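Local structure of subtilase cytotoxin, subunit B (Escherichia coli, 3DWA) at the interface of chains A and B. The protein assembles into the glycan-binding B pentamer of an AB5 toxin, recognising host-cell sugars and so delivering the catalytic A subunit to target cells. Numbering follows the deposited sequence. Chains: chain A/B, Subtilase cytotoxin, subunit B.

The interface of chains A and B. Residues chain A 77, 100-101, 111-112; chain B 19-21.
B:His20 reaches across from one B subunit to its neighbour and packs its imidazole against A:Tyr77, A:Ser101 and A:Pro112, next to the backbone of A:Leu100. Beside it the two backbones pair as antiparallel strands. The amide N of A:Leu100 donates to the carbonyl O of B:Thr21 at 2.9 Å, and the amide N of B:Thr21 returns a bond to the carbonyl O of A:Leu100 at 2.8 Å, while A:Ser101 bridges B:His20 one residue along. This pairing probably helps to set the position of the imidazole.

The tight part of the contact centres on that ring. With CG anti to the backbone N (chi1 166°), the ring is carried towards chain A. One face is covered near its rim by A:Pro112, whose CD, a pyrrolidine carbon, lies 3.6 Å from CE1 of B:His20 in a CH-pi contact; CA of A:Gly111 sits more distantly over that same face. The CD2–NE2 edge of the imidazole points at the face of the A:Tyr77 phenol, towards CE2 and CZ, with the planes 63° apart, and CE2 of A:Tyr77 is 3.8 Å from CD2 of B:His20. The hydroxyl OG of A:Ser101 is modelled too close to CD2 for that approach to carry meaning. Behind this first shell, the phenolic OH of A:Tyr77 points at a lone pair of O of A:Pro112. The modelled bond is implausibly short, so its strength is doubtful, but it joins strand 73-79 to the C-terminal loop.

Packing is looser on either side. The methyl CG2 of B:Thr21 is 4.1 Å from CB of A:Leu100 and lies nearer to that residue's backbone, and B:Phe19 meets chain A through its backbone O, with its phenyl ring directed away.

The site joins strand 96-102 of chain A to strand 14-24 of chain B, extending a sheet between adjacent subunits of the pentamer, while strand 73-79 and the C-terminal loop of chain A flank the histidine.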
loop_
_atom_site.group_PDB
_atom_site.type_symbol
_atom_site.label_atom_id
_atom_site.label_comp_id
_atom_site.label_asym_id
_atom_site.label_seq_id
_atom_site.Cartn_x
_atom_site.Cartn_y
_atom_site.Cartn_z
ATOM N N TYR A 77 -12.218 12.641 14.597
ATOM C CA TYR A 77 -12.105 12.493 16.014
ATOM C C TYR A 77 -10.738 13.035 16.343
ATOM O O TYR A 77 -9.737 12.650 15.693
ATOM C CB TYR A 77 -12.125 11.017 16.377
ATOM C CG TYR A 77 -13.443 10.243 16.162
ATOM C CD1 TYR A 77 -14.312 10.018 17.235
ATOM C CD2 TYR A 77 -13.768 9.690 14.926
ATOM C CE1 TYR A 77 -15.474 9.263 17.090
ATOM C CE2 TYR A 77 -14.949 8.940 14.743
ATOM C CZ TYR A 77 -15.779 8.732 15.840
ATOM O OH TYR A 77 -16.915 8.032 15.697
ATOM N N LEU A 100 -11.327 8.227 12.469
ATOM C CA LEU A 100 -12.101 8.727 11.321
ATOM C C LEU A 100 -13.250 7.793 11.082
ATOM O O LEU A 100 -13.118 6.613 11.357
ATOM C CB LEU A 100 -11.269 8.777 10.009
ATOM C CG LEU A 100 -10.071 9.735 9.986
ATOM C CD1 LEU A 100 -9.039 9.285 8.948
ATOM C CD2 LEU A 100 -10.529 11.143 9.740
ATOM N N SER A 101 -14.333 8.328 10.521
ATOM C CA SER A 101 -15.519 7.551 10.087
ATOM C C SER A 101 -16.122 8.161 8.862
ATOM O O SER A 101 -16.060 9.366 8.680
ATOM C CB SER A 101 -16.641 7.598 11.126
ATOM O OG SER A 101 -16.204 6.965 12.290
ATOM N N GLY A 111 -19.801 5.003 13.935
ATOM C CA GLY A 111 -18.768 5.015 14.947
ATOM C C GLY A 111 -19.264 5.507 16.277
ATOM O O GLY A 111 -20.447 5.845 16.406
ATOM N N PRO A 112 -18.381 5.504 17.295
ATOM C CA PRO A 112 -18.744 6.043 18.604
ATOM C C PRO A 112 -18.885 7.544 18.567
ATOM O O PRO A 112 -18.391 8.210 17.633
ATOM C CB PRO A 112 -17.561 5.658 19.493
ATOM C CG PRO A 112 -16.409 5.462 18.575
ATOM C CD PRO A 112 -17.016 4.953 17.288
ATOM N N PHE B 19 -17.349 2.743 7.163
ATOM C CA PHE B 19 -15.970 2.414 7.553
ATOM C C PHE B 19 -15.570 3.339 8.732
ATOM O O PHE B 19 -15.782 4.526 8.659
ATOM C CB PHE B 19 -15.061 2.641 6.349
ATOM C CG PHE B 19 -13.915 1.680 6.275
ATOM C CD1 PHE B 19 -13.951 0.636 5.373
ATOM C CD2 PHE B 19 -12.803 1.829 7.113
ATOM C CE1 PHE B 19 -12.886 -0.277 5.298
ATOM C CE2 PHE B 19 -11.733 0.948 7.037
ATOM C CZ PHE B 19 -11.772 -0.109 6.126
ATOM N N HIS B 20 -15.081 2.784 9.835
ATOM C CA HIS B 20 -14.578 3.594 10.952
ATOM C C HIS B 20 -13.215 3.050 11.345
ATOM O O HIS B 20 -12.993 1.857 11.283
ATOM C CB HIS B 20 -15.523 3.514 12.167
ATOM C CG HIS B 20 -14.931 4.036 13.446
ATOM N ND1 HIS B 20 -14.561 3.211 14.493
ATOM C CD2 HIS B 20 -14.630 5.297 13.838
ATOM C CE1 HIS B 20 -14.051 3.943 15.468
ATOM N NE2 HIS B 20 -14.080 5.213 15.097
ATOM N N THR B 21 -12.323 3.928 11.773
ATOM C CA THR B 21 -11.020 3.534 12.235
ATOM C C THR B 21 -10.731 4.324 13.496
ATOM O O THR B 21 -11.067 5.519 13.582
ATOM C CB THR B 21 -9.981 3.794 11.118
ATOM O OG1 THR B 21 -8.911 2.860 11.207
ATOM C CG2 THR B 21 -9.482 5.250 11.048
#